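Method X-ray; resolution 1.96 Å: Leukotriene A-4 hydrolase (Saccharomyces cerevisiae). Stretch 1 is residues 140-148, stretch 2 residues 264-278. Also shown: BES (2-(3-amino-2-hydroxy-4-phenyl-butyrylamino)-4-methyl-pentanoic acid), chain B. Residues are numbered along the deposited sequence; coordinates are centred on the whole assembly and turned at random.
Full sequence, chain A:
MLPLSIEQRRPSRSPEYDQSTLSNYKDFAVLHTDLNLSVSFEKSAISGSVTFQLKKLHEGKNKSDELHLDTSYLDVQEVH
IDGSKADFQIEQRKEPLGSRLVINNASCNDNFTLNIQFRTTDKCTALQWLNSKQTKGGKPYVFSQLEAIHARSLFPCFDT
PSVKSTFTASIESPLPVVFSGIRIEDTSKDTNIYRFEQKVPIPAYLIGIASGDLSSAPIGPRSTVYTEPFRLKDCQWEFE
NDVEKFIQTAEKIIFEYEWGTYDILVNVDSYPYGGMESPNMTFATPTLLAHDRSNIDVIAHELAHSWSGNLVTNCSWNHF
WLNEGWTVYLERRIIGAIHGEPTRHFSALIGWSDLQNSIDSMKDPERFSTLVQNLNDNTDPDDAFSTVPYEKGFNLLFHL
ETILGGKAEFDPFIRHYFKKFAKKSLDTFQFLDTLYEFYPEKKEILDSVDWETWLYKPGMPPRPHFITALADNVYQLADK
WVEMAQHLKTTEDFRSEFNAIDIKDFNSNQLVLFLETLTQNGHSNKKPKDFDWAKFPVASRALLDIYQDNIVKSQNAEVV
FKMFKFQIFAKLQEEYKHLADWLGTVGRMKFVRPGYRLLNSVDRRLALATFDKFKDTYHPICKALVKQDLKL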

# COMPACT_ATOMS: atom_id res chain seq x y z
N PRO A 140 -6.77 21.89 12.01
CA PRO A 140 -5.76 20.85 12.23
C PRO A 140 -6.28 19.47 11.84
O PRO A 140 -7.47 19.29 11.66
CB PRO A 140 -5.52 20.92 13.75
CG PRO A 140 -6.80 21.40 14.29
CD PRO A 140 -7.33 22.39 13.28
N TYR A 141 -5.38 18.50 11.77
CA TYR A 141 -5.73 17.20 11.20
C TYR A 141 -4.70 16.20 11.67
O TYR A 141 -3.54 16.55 11.89
CB TYR A 141 -5.68 17.30 9.67
CG TYR A 141 -6.29 16.15 8.88
CD1 TYR A 141 -5.57 14.98 8.64
CD2 TYR A 141 -7.55 16.27 8.31
CE1 TYR A 141 -6.09 13.96 7.88
CE2 TYR A 141 -8.09 15.25 7.55
CZ TYR A 141 -7.36 14.09 7.34
OH TYR A 141 -7.89 13.07 6.59
N VAL A 142 -5.13 14.96 11.84
CA VAL A 142 -4.19 13.90 12.17
C VAL A 142 -4.69 12.62 11.51
O VAL A 142 -5.90 12.42 11.36
CB VAL A 142 -4.10 13.71 13.68
CG1 VAL A 142 -5.49 13.39 14.24
CG2 VAL A 142 -3.07 12.63 14.07
N PHE A 143 -3.76 11.76 11.10
CA PHE A 143 -4.15 10.45 10.57
C PHE A 143 -3.07 9.45 10.90
O PHE A 143 -1.92 9.83 11.10
CB PHE A 143 -4.41 10.49 9.06
CG PHE A 143 -3.17 10.77 8.24
CD1 PHE A 143 -2.36 9.73 7.80
CD2 PHE A 143 -2.82 12.06 7.92
CE1 PHE A 143 -1.22 10.00 7.05
CE2 PHE A 143 -1.70 12.34 7.16
CZ PHE A 143 -0.90 11.31 6.73
N SER A 144 -3.45 8.18 10.95
CA SER A 144 -2.51 7.09 11.23
C SER A 144 -2.13 6.30 9.99
O SER A 144 -2.79 6.37 8.94
CB SER A 144 -3.14 6.13 12.24
OG SER A 144 -4.23 5.48 11.62
N GLN A 145 -1.06 5.54 10.12
CA GLN A 145 -0.66 4.55 9.12
C GLN A 145 0.14 3.53 9.92
O GLN A 145 1.24 3.84 10.39
CB GLN A 145 0.21 5.19 8.03
CG GLN A 145 1.01 4.18 7.21
CD GLN A 145 0.11 3.21 6.48
OE1 GLN A 145 -0.79 3.61 5.75
NE2 GLN A 145 0.35 1.91 6.69
N LEU A 146 -0.42 2.34 10.11
CA LEU A 146 0.15 1.38 11.06
C LEU A 146 0.96 0.25 10.41
O LEU A 146 1.81 -0.38 11.06
CB LEU A 146 -0.94 0.79 11.97
CG LEU A 146 -1.81 1.81 12.69
CD1 LEU A 146 -2.66 1.13 13.77
CD2 LEU A 146 -0.96 2.92 13.29
N GLU A 147 0.73 0.00 9.14
CA GLU A 147 1.44 -1.12 8.50
C GLU A 147 2.90 -0.73 8.29
O GLU A 147 3.17 0.38 7.86
CB GLU A 147 0.79 -1.46 7.15
CG GLU A 147 1.17 -2.85 6.60
CD GLU A 147 0.37 -3.18 5.34
OE1 GLU A 147 -0.48 -2.35 4.98
OE2 GLU A 147 0.59 -4.23 4.72
N ALA A 148 3.84 -1.63 8.59
CA ALA A 148 3.58 -2.98 9.06
C ALA A 148 3.57 -3.13 10.59
O ALA A 148 2.69 -3.79 11.13
CB ALA A 148 4.61 -3.94 8.48
N ILE A 264 -14.49 5.47 1.71
CA ILE A 264 -13.17 5.98 1.33
C ILE A 264 -12.88 7.32 2.02
O ILE A 264 -13.70 8.23 1.96
CB ILE A 264 -13.09 6.15 -0.19
CG1 ILE A 264 -13.35 4.82 -0.88
CG2 ILE A 264 -11.71 6.77 -0.60
CD1 ILE A 264 -13.58 4.94 -2.37
N LEU A 265 -11.72 7.42 2.68
CA LEU A 265 -11.24 8.70 3.20
C LEU A 265 -10.21 9.25 2.23
O LEU A 265 -9.19 8.61 2.01
CB LEU A 265 -10.55 8.51 4.57
CG LEU A 265 -9.78 9.72 5.10
CD1 LEU A 265 -10.72 10.85 5.39
CD2 LEU A 265 -8.96 9.39 6.37
N VAL A 266 -10.48 10.41 1.64
CA VAL A 266 -9.51 11.03 0.75
C VAL A 266 -8.69 11.97 1.60
O VAL A 266 -9.18 13.00 2.06
CB VAL A 266 -10.15 11.78 -0.45
CG1 VAL A 266 -9.08 12.52 -1.22
CG2 VAL A 266 -10.87 10.78 -1.38
N ASN A 267 -7.44 11.57 1.85
CA ASN A 267 -6.63 12.22 2.87
C ASN A 267 -6.06 13.56 2.46
O ASN A 267 -6.23 14.00 1.31
CB ASN A 267 -5.50 11.28 3.29
CG ASN A 267 -5.71 10.71 4.67
OD1 ASN A 267 -6.14 11.40 5.59
ND2 ASN A 267 -5.38 9.44 4.83
N VAL A 268 -5.38 14.21 3.40
CA VAL A 268 -4.66 15.45 3.16
C VAL A 268 -3.52 15.22 2.16
O VAL A 268 -3.08 14.09 1.95
CB VAL A 268 -4.10 16.06 4.48
CG1 VAL A 268 -5.24 16.49 5.39
CG2 VAL A 268 -3.20 15.07 5.20
N ASP A 269 -3.02 16.30 1.57
CA ASP A 269 -2.02 16.16 0.51
C ASP A 269 -0.69 15.52 0.95
O ASP A 269 0.02 14.95 0.13
CB ASP A 269 -1.82 17.50 -0.21
CG ASP A 269 -3.15 18.14 -0.63
OD1 ASP A 269 -3.64 17.87 -1.74
OD2 ASP A 269 -3.71 18.92 0.18
N SER A 270 -0.37 15.58 2.25
CA SER A 270 0.85 14.94 2.76
C SER A 270 0.80 13.42 2.84
O SER A 270 1.81 12.76 3.14
CB SER A 270 1.20 15.49 4.15
OG SER A 270 0.18 15.20 5.09
N TYR A 271 -0.35 12.84 2.55
CA TYR A 271 -0.49 11.39 2.63
C TYR A 271 0.53 10.68 1.72
O TYR A 271 0.61 10.97 0.53
CB TYR A 271 -1.93 10.98 2.32
CG TYR A 271 -2.18 9.53 2.64
CD1 TYR A 271 -2.27 9.10 3.95
CD2 TYR A 271 -2.35 8.59 1.63
CE1 TYR A 271 -2.49 7.77 4.25
CE2 TYR A 271 -2.57 7.27 1.91
CZ TYR A 271 -2.64 6.86 3.23
OH TYR A 271 -2.86 5.55 3.51
N PRO A 272 1.31 9.74 2.28
CA PRO A 272 2.48 9.19 1.59
C PRO A 272 2.26 7.93 0.75
O PRO A 272 3.14 7.57 -0.03
CB PRO A 272 3.44 8.88 2.74
CG PRO A 272 2.51 8.50 3.87
CD PRO A 272 1.23 9.27 3.68
N TYR A 273 1.12 7.26 0.91
CA TYR A 273 0.86 6.06 0.11
C TYR A 273 -0.25 6.35 -0.87
O TYR A 273 -0.84 7.43 -0.84
CB TYR A 273 0.53 4.87 1.02
CG TYR A 273 1.66 4.56 1.97
CD1 TYR A 273 2.67 3.69 1.62
CD2 TYR A 273 1.73 5.17 3.22
CE1 TYR A 273 3.72 3.42 2.48
CE2 TYR A 273 2.76 4.91 4.08
CZ TYR A 273 3.76 4.03 3.71
OH TYR A 273 4.80 3.77 4.59
N GLY A 274 -0.52 5.40 -1.76
CA GLY A 274 -1.58 5.56 -2.74
C GLY A 274 -2.87 5.26 -2.00
O GLY A 274 -3.89 5.89 -2.22
N GLY A 275 -2.80 4.30 -1.09
CA GLY A 275 -3.97 3.92 -0.33
C GLY A 275 -3.62 2.98 0.79
O GLY A 275 -2.52 2.44 0.82
N MET A 276 -4.55 2.78 1.73
CA MET A 276 -4.34 1.83 2.83
C MET A 276 -5.70 1.23 3.07
O MET A 276 -6.68 1.96 3.26
CB MET A 276 -3.84 2.51 4.09
CG MET A 276 -3.73 1.58 5.30
SD MET A 276 -2.64 0.14 5.03
CE MET A 276 -3.38 -1.08 6.11
N GLU A 277 -5.74 -0.10 3.08
CA GLU A 277 -6.98 -0.87 3.12
C GLU A 277 -7.57 -1.07 4.52
O GLU A 277 -8.02 -2.16 4.83
CB GLU A 277 -6.69 -2.25 2.51
CG GLU A 277 -5.76 -3.17 3.36
CD GLU A 277 -4.25 -3.05 3.04
OE1 GLU A 277 -3.82 -2.04 2.45
OE2 GLU A 277 -3.50 -4.00 3.37
N SER A 278 -7.60 -0.04 5.36
CA SER A 278 -8.25 -0.18 6.65
C SER A 278 -9.68 -0.59 6.42
O SER A 278 -10.38 0.05 5.64
CB SER A 278 -8.24 1.12 7.44
OG SER A 278 -6.93 1.40 7.87
N2 BES B . -1.25 -1.03 2.58
C1 BES B . -0.56 -1.03 1.30
C6 BES B . 0.58 -0.02 1.32
C7 BES B . 1.62 -0.42 2.34
C8 BES B . 2.07 -1.74 2.39
C12 BES B . 2.12 0.51 3.24
C9 BES B . 3.02 -2.12 3.33
C11 BES B . 3.07 0.13 4.19
C10 BES B . 3.52 -1.18 4.23
C2 BES B . -1.53 -0.71 0.16
O2 BES B . -2.66 -1.59 0.06
C3 BES B . -0.75 -0.77 -1.11
O3 BES B . -0.37 -1.84 -1.58
N1 BES B . -0.54 0.45 -1.58
C4 BES B . 0.18 0.84 -2.78
C13 BES B . -0.93 1.03 -3.81
C14 BES B . -0.69 0.24 -5.09
C15 BES B . -2.01 0.03 -5.82
C16 BES B . -0.00 -1.09 -4.82
C5 BES B . 0.81 2.17 -2.49
O1 BES B . 1.84 2.50 -3.11
O4 BES B . 0.28 2.90 -1.61
O HOH W 1 -9.04 14.74 4.25
O HOH W 2 -3.06 5.03 6.60
O HOH W 3 -1.24 -5.59 3.19

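The strand 141-144 and the loop that follows it lie against stretch 2 through alternate side chains: Tyr141, Phe143, Gln145 and Glu147 point toward it, whereas Val142, Ser144 and Leu146 point away. The backbones stay well apart, with the CA atoms of Tyr141 and Val268 8.3 Å from each other and those of Gln145 and Met276 7.8 Å, so side chains fill the space between, and the two stretches together bury 551 Å².

Val268 is the bump at one end. Its CG1 sits over the face of the Tyr141 ring, 3.4 Å from the ring centroid and only 4° off the normal, a CH-pi contact almost exactly centred on the ring. Its other methyl turns to the next aromatic: Val268 CG2 lies 3.7 Å from Phe143 CE2. One branched side chain thus fills the space beside both rings. Val268 also opens a type I turn that ends at Tyr271, closed by a hydrogen bond from Tyr271 N to Val268 O (3.1 Å); the turn brings Val268, Ser270 and Tyr271 round the Phe143 ring.

Beyond the Val268 methyl, the Tyr141 ring carries its hydroxyl to Asn267, where Tyr141 OH donates a short hydrogen bond to Asn267 OD1 (2.6 Å), the sole direct hydrogen bond between the stretches. The acceptor lies near the plane of the ring, leaving the face to Val268. Leu265 CD1 packs 3.8 Å from Tyr141 OH, and water 1 fills in beside it, donating to Tyr141 OH (3.1 Å) and to Val266 O (2.8 Å).

Phe143 is the bump from the other side, and it has the largest covered area of any residue here. Asn267 ND2 lies over one face of its ring, and Ser270 OG approaches the edge, 4.0 Å from Phe143 CE2. Pro272 CD adds a looser wall 4.2 Å from Phe143 CE1. The tightest fit is with Tyr271, whose CD1 comes within 3.4 Å of Phe143 CE1; the rings meet obliquely, their planes at 58° and centroids 5.4 Å apart.

Gln145 fills the next hollow, between Tyr273, Tyr271 and Met276. Its CG rests 3.7 Å from Tyr273 CE2, approaching that ring obliquely, while C12 of the BES ligand lies over one face of the Tyr273 ring. Nearby, water 2 donates to Ser144 O (2.7 Å) and accepts from Tyr271 OH (3.1 Å), linking the strand to the turn.

At the far end the packing gives way to charge. Glu147 OE1 lies 3.3 Å from Met276 SD and 3.8 Å from Glu277 OE2, a close approach of like charges. The BES amine spans the two acids: BES N2 donates to Glu147 OE1 and to Glu277 OE1, both at 2.8 Å, while Met276 SD stands 3.1 Å from BES N2. Across the ligand, Gly274 N donates to BES O4 (2.6 Å), and Gly275 N adds a weak hydrogen bond to BES O4 (3.4 Å).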